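Long-range contacts in MHP1 (Microbacterium liquefaciens, PDB 2JLN), which couples sodium binding to the uptake of 5-aryl-substituted hydantoins, as a symporter of the nucleobase-cation-symport-1 family, across the cell membrane: residues 58-69 against 260-269; 167-178 against 301-312. All coordinates share one frame; numbering follows the deposited sequence.

Contact 1 of 2, residues 58-69 against 260-269; sequences VWQVIVAIAAGC and MVPASIIFGF. With HG (mercury (II) ion), chain C.
A mercury(II) ion sits where Cys69 meets Met260: Cys69 SG binds it at 2.2 Å, and Trp220 NE1 from outside the two helices supplies a second ligand. The methionine contributes its methyl, as the chain bends at chi3 (-63°) and turns CE toward the cysteine sulfur, 3.3 Å from Cys69 SG. Ser264 OG lies equally near that sulfur but donates its hydrogen bond to Met260 O at 3.0 Å, one turn back; Ser264 N reaches the same carbonyl oxygen from the opposite face. With an alanine here, Met260 O would keep only the backbone donor Ser264 N of the two described, and the packing between Ile65 CG2 and the cysteine sulfur would probably slacken. Beyond this polar end, residues 58-69 and 260-269, parts of transmembrane helices 2 and 7, run roughly antiparallel, their axes at 152°, and pack through branched apolar chains. Ile62 and Ile265 cross at about a right angle, with Ile265 CD1 4.0 Å from Ala66 CB. Ile65 CD1 rests on Gly268 CA (3.9 Å), which brings no side chain into the interface. Val58 CG1 approaches the Phe269 ring obliquely at CD1. With no hydrogen bond between the two segments, cohesion rests on apolar packing, and the cysteine offers a soft thiol that readily takes mercury.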
# COMPACT_ATOMS: atom_id res chain seq x y z
N VAL A 58 -6.93 -25.18 -5.45
CA VAL A 58 -7.25 -24.30 -4.34
C VAL A 58 -6.26 -24.34 -3.17
O VAL A 58 -5.81 -23.29 -2.74
CB VAL A 58 -8.68 -24.50 -3.85
CG1 VAL A 58 -9.06 -23.40 -2.89
CG2 VAL A 58 -9.62 -24.47 -5.03
N TRP A 59 -5.92 -25.51 -2.64
CA TRP A 59 -4.96 -25.55 -1.53
C TRP A 59 -3.62 -24.87 -1.90
O TRP A 59 -3.05 -24.12 -1.10
CB TRP A 59 -4.73 -26.97 -0.99
CG TRP A 59 -3.97 -27.88 -1.90
CD1 TRP A 59 -4.50 -28.68 -2.88
CD2 TRP A 59 -2.57 -28.11 -1.92
NE1 TRP A 59 -3.50 -29.39 -3.52
CE2 TRP A 59 -2.31 -29.06 -2.95
CE3 TRP A 59 -1.50 -27.60 -1.19
CZ2 TRP A 59 -1.02 -29.50 -3.25
CZ3 TRP A 59 -0.23 -28.05 -1.50
CH2 TRP A 59 0.00 -28.99 -2.52
N GLN A 60 -3.13 -25.12 -3.11
CA GLN A 60 -1.93 -24.43 -3.56
C GLN A 60 -2.11 -22.90 -3.62
O GLN A 60 -1.18 -22.13 -3.35
CB GLN A 60 -1.44 -25.00 -4.89
CG GLN A 60 -1.18 -26.49 -4.84
CD GLN A 60 -0.94 -27.12 -6.23
OE1 GLN A 60 -1.75 -26.98 -7.16
NE2 GLN A 60 0.20 -27.82 -6.37
N VAL A 61 -3.31 -22.45 -3.99
CA VAL A 61 -3.56 -21.01 -4.09
C VAL A 61 -3.42 -20.41 -2.71
O VAL A 61 -2.77 -19.38 -2.55
CB VAL A 61 -4.92 -20.72 -4.71
CG1 VAL A 61 -5.33 -19.31 -4.49
CG2 VAL A 61 -4.87 -21.01 -6.19
N ILE A 62 -3.99 -21.08 -1.71
CA ILE A 62 -3.82 -20.71 -0.30
C ILE A 62 -2.34 -20.64 0.11
O ILE A 62 -1.94 -19.77 0.88
CB ILE A 62 -4.54 -21.69 0.64
CG1 ILE A 62 -6.05 -21.63 0.43
CG2 ILE A 62 -4.24 -21.38 2.05
CD1 ILE A 62 -6.55 -20.30 -0.06
N VAL A 63 -1.52 -21.55 -0.41
CA VAL A 63 -0.10 -21.56 -0.09
C VAL A 63 0.65 -20.44 -0.79
O VAL A 63 1.50 -19.83 -0.18
CB VAL A 63 0.62 -22.90 -0.42
CG1 VAL A 63 2.13 -22.69 -0.42
CG2 VAL A 63 0.24 -23.97 0.59
N ALA A 64 0.34 -20.19 -2.06
CA ALA A 64 0.94 -19.06 -2.80
C ALA A 64 0.59 -17.69 -2.15
O ALA A 64 1.36 -16.73 -2.23
CB ALA A 64 0.53 -19.08 -4.27
N ILE A 65 -0.58 -17.63 -1.52
CA ILE A 65 -1.04 -16.46 -0.80
C ILE A 65 -0.27 -16.25 0.52
O ILE A 65 0.27 -15.15 0.75
CB ILE A 65 -2.55 -16.58 -0.55
CG1 ILE A 65 -3.32 -16.22 -1.82
CG2 ILE A 65 -3.00 -15.73 0.66
CD1 ILE A 65 -4.80 -16.56 -1.71
N ALA A 66 -0.23 -17.27 1.38
CA ALA A 66 0.58 -17.22 2.60
C ALA A 66 2.05 -16.91 2.31
O ALA A 66 2.69 -16.18 3.05
CB ALA A 66 0.45 -18.50 3.39
N ALA A 67 2.58 -17.49 1.23
CA ALA A 67 3.96 -17.24 0.81
C ALA A 67 4.14 -15.80 0.32
O ALA A 67 5.08 -15.11 0.71
CB ALA A 67 4.39 -18.24 -0.27
N GLY A 68 3.25 -15.37 -0.56
CA GLY A 68 3.28 -14.02 -1.09
C GLY A 68 3.06 -13.00 0.01
O GLY A 68 3.62 -11.92 -0.04
N CYS A 69 2.26 -13.33 1.01
CA CYS A 69 2.10 -12.48 2.20
C CYS A 69 3.39 -12.30 3.00
O CYS A 69 3.70 -11.21 3.49
CB CYS A 69 1.01 -13.03 3.12
SG CYS A 69 -0.61 -12.36 2.72
N MET A 260 -2.44 -9.64 8.09
CA MET A 260 -2.68 -9.79 6.65
C MET A 260 -2.80 -11.24 6.13
O MET A 260 -3.47 -11.50 5.14
CB MET A 260 -1.65 -8.99 5.85
CG MET A 260 -0.19 -9.42 6.05
SD MET A 260 0.97 -8.60 4.89
CE MET A 260 0.34 -9.25 3.34
N VAL A 261 -2.17 -12.19 6.80
CA VAL A 261 -2.27 -13.60 6.41
C VAL A 261 -3.69 -14.19 6.62
O VAL A 261 -4.39 -14.44 5.63
CB VAL A 261 -1.17 -14.48 7.09
CG1 VAL A 261 -1.39 -15.92 6.81
CG2 VAL A 261 0.20 -14.07 6.61
N PRO A 262 -4.13 -14.38 7.88
CA PRO A 262 -5.47 -14.96 8.08
C PRO A 262 -6.60 -14.18 7.39
O PRO A 262 -7.59 -14.77 6.99
CB PRO A 262 -5.64 -14.93 9.62
CG PRO A 262 -4.62 -13.98 10.08
CD PRO A 262 -3.46 -14.18 9.18
N ALA A 263 -6.46 -12.87 7.23
CA ALA A 263 -7.49 -12.16 6.48
C ALA A 263 -7.45 -12.55 5.00
O ALA A 263 -8.46 -12.88 4.41
CB ALA A 263 -7.35 -10.66 6.64
N SER A 264 -6.27 -12.53 4.40
CA SER A 264 -6.23 -12.71 2.95
C SER A 264 -6.29 -14.19 2.54
O SER A 264 -6.59 -14.49 1.38
CB SER A 264 -5.06 -11.97 2.32
OG SER A 264 -3.90 -12.74 2.44
N ILE A 265 -6.01 -15.11 3.47
CA ILE A 265 -6.21 -16.54 3.24
C ILE A 265 -7.71 -16.92 3.23
O ILE A 265 -8.16 -17.64 2.34
CB ILE A 265 -5.45 -17.39 4.29
CG1 ILE A 265 -3.99 -17.55 3.88
CG2 ILE A 265 -6.07 -18.77 4.49
CD1 ILE A 265 -3.28 -18.57 4.70
N ILE A 266 -8.47 -16.43 4.20
CA ILE A 266 -9.92 -16.65 4.23
C ILE A 266 -10.63 -16.08 3.00
O ILE A 266 -11.53 -16.74 2.45
CB ILE A 266 -10.60 -15.98 5.46
CG1 ILE A 266 -10.05 -16.55 6.76
CG2 ILE A 266 -12.10 -16.15 5.40
CD1 ILE A 266 -10.65 -15.91 7.97
N PHE A 267 -10.25 -14.87 2.57
CA PHE A 267 -10.94 -14.25 1.44
C PHE A 267 -10.40 -14.69 0.07
O PHE A 267 -11.12 -14.71 -0.92
CB PHE A 267 -11.04 -12.73 1.61
CG PHE A 267 -11.95 -12.32 2.74
CD1 PHE A 267 -11.57 -12.53 4.06
CD2 PHE A 267 -13.21 -11.79 2.50
CE1 PHE A 267 -12.41 -12.19 5.12
CE2 PHE A 267 -14.05 -11.46 3.56
CZ PHE A 267 -13.64 -11.66 4.86
N GLY A 268 -9.13 -15.07 0.02
CA GLY A 268 -8.58 -15.70 -1.16
C GLY A 268 -9.34 -16.98 -1.40
O GLY A 268 -9.81 -17.21 -2.49
N PHE A 269 -9.46 -17.81 -0.36
CA PHE A 269 -10.26 -19.03 -0.46
C PHE A 269 -11.70 -18.79 -0.97
O PHE A 269 -12.20 -19.56 -1.78
CB PHE A 269 -10.27 -19.81 0.86
CG PHE A 269 -11.19 -21.01 0.86
CD1 PHE A 269 -10.76 -22.23 0.38
CD2 PHE A 269 -12.50 -20.91 1.32
CE1 PHE A 269 -11.61 -23.34 0.37
CE2 PHE A 269 -13.36 -22.00 1.31
CZ PHE A 269 -12.91 -23.22 0.83
HG HG C . -0.85 -11.31 0.79

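Contact 2 of 2, residues 167-178 against 301-312; sequences MNVFASPVLLAM and LFQVFVLLATWS. With NA (sodium ion), chain B.
Ser312 OG, which faces Leu175 CD1 of the opposing helix, is gripped twice. It donates to Leu308 O at 2.6 Å, in the carbonyl plane with a C=O...donor angle of 145°. It also binds the sodium ion, at 2.5 Å. Ala309 O joins it on the metal, and Ala38, Ile41 and Thr313 complete the five ligands. Asn168 lies against the same serine, its OD1 3.7 Å from Ser312 CB, while its ND2 is hydrogen-bonded to Ile35 O, so the amide ties transmembrane helix 5 to helix 29-40 beside the ion. Mhp1 has the LeuT fold, and the ion lies between transmembrane helices 1 and 8, as in the Na2 site of LeuT; helix 5 packs against the flank of helix 8, the axes of 167-178 and 301-311 at 143°. Farther along, the Leu175 and Phe305 side chains cross at about a right angle, Leu175 CD2 meeting the ring obliquely, 3.5 Å from Phe305 CD1. Met178 slides past Phe305 in the opposite direction; its bend at chi3 (58°) carries CE to Phe305 CB and to 3.6 Å from Leu301 O. Leu308 fits between Ala171 and Val174, its CD2 3.9 Å from Val174 CG1. At the other end Met167 SD stands over one face of Trp311, 4.6 Å from the centroid of the five-membered ring and offset toward the rim, a Met-aromatic contact.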
# COMPACT_ATOMS: atom_id res chain seq x y z
N MET A 167 -11.93 3.04 12.67
CA MET A 167 -12.78 2.42 11.68
C MET A 167 -12.37 1.00 11.32
O MET A 167 -13.21 0.16 11.09
CB MET A 167 -12.79 3.31 10.43
CG MET A 167 -12.67 2.58 9.10
SD MET A 167 -14.22 2.49 8.19
CE MET A 167 -15.30 1.76 9.45
N ASN A 168 -11.07 0.71 11.28
CA ASN A 168 -10.59 -0.62 10.91
C ASN A 168 -10.69 -1.59 12.09
O ASN A 168 -10.81 -2.79 11.90
CB ASN A 168 -9.14 -0.61 10.41
CG ASN A 168 -9.01 -0.20 8.94
OD1 ASN A 168 -9.73 0.68 8.43
ND2 ASN A 168 -8.06 -0.83 8.25
N VAL A 169 -10.62 -1.07 13.31
CA VAL A 169 -10.75 -1.95 14.46
C VAL A 169 -12.20 -2.41 14.65
O VAL A 169 -12.44 -3.55 15.02
CB VAL A 169 -10.25 -1.30 15.76
CG1 VAL A 169 -10.38 -2.29 16.89
CG2 VAL A 169 -8.80 -0.90 15.59
N PHE A 170 -13.16 -1.53 14.37
CA PHE A 170 -14.55 -1.96 14.43
C PHE A 170 -14.97 -2.72 13.18
O PHE A 170 -15.74 -3.66 13.30
CB PHE A 170 -15.51 -0.83 14.81
CG PHE A 170 -15.33 -0.36 16.25
CD1 PHE A 170 -15.15 1.00 16.56
CD2 PHE A 170 -15.29 -1.30 17.29
CE1 PHE A 170 -14.95 1.41 17.88
CE2 PHE A 170 -15.09 -0.89 18.61
CZ PHE A 170 -14.91 0.47 18.90
N ALA A 171 -14.43 -2.38 12.02
CA ALA A 171 -14.71 -3.18 10.80
C ALA A 171 -14.16 -4.61 10.87
O ALA A 171 -14.82 -5.57 10.46
CB ALA A 171 -14.20 -2.47 9.54
N SER A 172 -12.96 -4.77 11.41
CA SER A 172 -12.33 -6.08 11.39
C SER A 172 -13.21 -7.29 11.74
O SER A 172 -13.35 -8.20 10.92
CB SER A 172 -11.04 -6.09 12.19
OG SER A 172 -10.00 -5.76 11.30
N PRO A 173 -13.80 -7.29 12.95
CA PRO A 173 -14.61 -8.44 13.39
C PRO A 173 -15.92 -8.60 12.58
O PRO A 173 -16.30 -9.73 12.28
CB PRO A 173 -14.92 -8.11 14.85
CG PRO A 173 -14.87 -6.61 14.88
CD PRO A 173 -13.68 -6.29 14.02
N VAL A 174 -16.57 -7.49 12.24
CA VAL A 174 -17.76 -7.55 11.41
C VAL A 174 -17.47 -8.23 10.07
O VAL A 174 -18.20 -9.16 9.67
CB VAL A 174 -18.32 -6.15 11.15
CG1 VAL A 174 -19.39 -6.19 10.05
CG2 VAL A 174 -18.88 -5.59 12.41
N LEU A 175 -16.42 -7.77 9.39
CA LEU A 175 -15.89 -8.39 8.16
C LEU A 175 -15.50 -9.88 8.30
O LEU A 175 -15.80 -10.68 7.43
CB LEU A 175 -14.69 -7.61 7.64
CG LEU A 175 -15.02 -6.34 6.85
CD1 LEU A 175 -13.78 -5.79 6.18
CD2 LEU A 175 -16.04 -6.67 5.82
N LEU A 176 -14.82 -10.23 9.39
CA LEU A 176 -14.47 -11.63 9.64
C LEU A 176 -15.72 -12.53 9.74
O LEU A 176 -15.72 -13.67 9.26
CB LEU A 176 -13.65 -11.77 10.92
CG LEU A 176 -13.34 -13.22 11.27
CD1 LEU A 176 -12.66 -13.90 10.08
CD2 LEU A 176 -12.51 -13.33 12.55
N ALA A 177 -16.78 -12.03 10.39
CA ALA A 177 -18.01 -12.80 10.56
C ALA A 177 -18.80 -12.83 9.27
O ALA A 177 -19.21 -13.89 8.83
CB ALA A 177 -18.85 -12.26 11.71
N MET A 178 -19.02 -11.67 8.65
CA MET A 178 -19.68 -11.65 7.35
C MET A 178 -19.00 -12.65 6.43
O MET A 178 -19.65 -13.23 5.56
CB MET A 178 -19.64 -10.26 6.70
CG MET A 178 -20.22 -9.12 7.55
SD MET A 178 -20.61 -7.60 6.62
CE MET A 178 -21.76 -8.25 5.39
N LEU A 301 -27.19 -6.80 2.68
CA LEU A 301 -26.01 -7.31 3.37
C LEU A 301 -24.77 -7.41 2.47
O LEU A 301 -23.76 -6.78 2.76
CB LEU A 301 -26.27 -8.71 3.94
CG LEU A 301 -26.39 -8.89 5.44
CD1 LEU A 301 -25.52 -10.03 5.90
CD2 LEU A 301 -25.93 -7.63 6.07
N PHE A 302 -24.85 -8.22 1.41
CA PHE A 302 -23.72 -8.41 0.49
C PHE A 302 -23.14 -7.06 0.10
O PHE A 302 -21.93 -6.87 0.06
CB PHE A 302 -24.09 -9.20 -0.78
CG PHE A 302 -24.54 -10.66 -0.53
CD1 PHE A 302 -25.29 -11.35 -1.50
CD2 PHE A 302 -24.23 -11.33 0.67
CE1 PHE A 302 -25.71 -12.66 -1.28
CE2 PHE A 302 -24.66 -12.64 0.90
CZ PHE A 302 -25.39 -13.30 -0.08
N GLN A 303 -24.02 -6.10 -0.16
CA GLN A 303 -23.59 -4.77 -0.58
C GLN A 303 -23.01 -3.88 0.55
O GLN A 303 -22.10 -3.08 0.31
CB GLN A 303 -24.77 -4.06 -1.23
CG GLN A 303 -24.48 -3.61 -2.63
CD GLN A 303 -24.46 -4.78 -3.58
OE1 GLN A 303 -25.22 -5.75 -3.43
NE2 GLN A 303 -23.58 -4.70 -4.59
N VAL A 304 -23.54 -4.01 1.77
CA VAL A 304 -22.94 -3.36 2.93
C VAL A 304 -21.50 -3.90 3.12
O VAL A 304 -20.59 -3.15 3.47
CB VAL A 304 -23.81 -3.52 4.23
CG1 VAL A 304 -23.01 -3.22 5.50
CG2 VAL A 304 -25.02 -2.63 4.16
N PHE A 305 -21.30 -5.19 2.85
CA PHE A 305 -19.97 -5.78 2.92
C PHE A 305 -18.96 -5.12 1.95
O PHE A 305 -17.93 -4.59 2.38
CB PHE A 305 -20.03 -7.27 2.64
CG PHE A 305 -18.69 -7.89 2.39
CD1 PHE A 305 -17.95 -8.42 3.43
CD2 PHE A 305 -18.15 -7.91 1.11
CE1 PHE A 305 -16.70 -9.00 3.20
CE2 PHE A 305 -16.91 -8.48 0.88
CZ PHE A 305 -16.18 -9.01 1.92
N VAL A 306 -19.25 -5.17 0.66
CA VAL A 306 -18.39 -4.54 -0.35
C VAL A 306 -17.99 -3.09 0.01
O VAL A 306 -16.82 -2.68 -0.14
CB VAL A 306 -19.08 -4.56 -1.72
CG1 VAL A 306 -18.25 -3.82 -2.76
CG2 VAL A 306 -19.38 -5.98 -2.14
N LEU A 307 -18.96 -2.32 0.49
CA LEU A 307 -18.74 -0.94 0.91
C LEU A 307 -17.83 -0.87 2.14
O LEU A 307 -16.89 -0.10 2.18
CB LEU A 307 -20.07 -0.26 1.24
CG LEU A 307 -19.97 1.20 1.67
CD1 LEU A 307 -19.63 2.04 0.46
CD2 LEU A 307 -21.27 1.64 2.28
N LEU A 308 -18.13 -1.67 3.15
CA LEU A 308 -17.28 -1.73 4.32
C LEU A 308 -15.85 -2.18 3.96
O LEU A 308 -14.88 -1.75 4.58
CB LEU A 308 -17.90 -2.65 5.34
CG LEU A 308 -17.48 -2.32 6.76
CD1 LEU A 308 -17.84 -0.86 7.05
CD2 LEU A 308 -18.12 -3.30 7.77
N ALA A 309 -15.72 -3.03 2.95
CA ALA A 309 -14.40 -3.49 2.53
C ALA A 309 -13.57 -2.48 1.70
O ALA A 309 -12.36 -2.58 1.64
CB ALA A 309 -14.52 -4.82 1.76
N THR A 310 -14.23 -1.54 1.06
CA THR A 310 -13.54 -0.52 0.27
C THR A 310 -13.05 0.64 1.16
O THR A 310 -11.97 1.20 0.97
CB THR A 310 -14.51 0.00 -0.80
OG1 THR A 310 -15.07 -1.13 -1.48
CG2 THR A 310 -13.83 0.92 -1.80
N TRP A 311 -13.86 0.98 2.15
CA TRP A 311 -13.57 2.08 3.03
C TRP A 311 -12.37 1.77 3.90
O TRP A 311 -11.70 2.67 4.36
CB TRP A 311 -14.77 2.29 3.94
CG TRP A 311 -15.08 3.70 4.17
CD1 TRP A 311 -14.24 4.76 4.02
CD2 TRP A 311 -16.33 4.22 4.61
NE1 TRP A 311 -14.90 5.93 4.34
CE2 TRP A 311 -16.18 5.62 4.70
CE3 TRP A 311 -17.55 3.64 4.93
CZ2 TRP A 311 -17.22 6.44 5.10
CZ3 TRP A 311 -18.58 4.45 5.32
CH2 TRP A 311 -18.41 5.85 5.40
N SER A 312 -12.13 0.48 4.17
CA SER A 312 -11.03 0.06 5.02
C SER A 312 -9.73 -0.05 4.24
O SER A 312 -8.68 -0.31 4.83
CB SER A 312 -11.35 -1.26 5.71
OG SER A 312 -12.30 -1.96 4.94
NA NA B . -11.02 -3.18 3.12

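How the contacts relate
From the N terminus, residues 58-69 come first, then 167-178, 260-269 and 301-312, so the segments of the two contacts alternate and their loops cross rather than nest. Contact 1 closes a loop of 190 residues and contact 2 one of 122, both largely helical. The first joins transmembrane helices 2 and 7, the second helices 5 and 8, with helix 29-40 touching both pairs. Although their centres lie about 19 Å apart, the contacts meet directly: Phe267 CZ packs on Leu175 O at 3.5 Å, its CE2 on Phe305 CZ at 3.6 Å, and Ile266 against Leu176. Helix 242-278 thus connects the mercury-bearing pair to the sodium-bearing one.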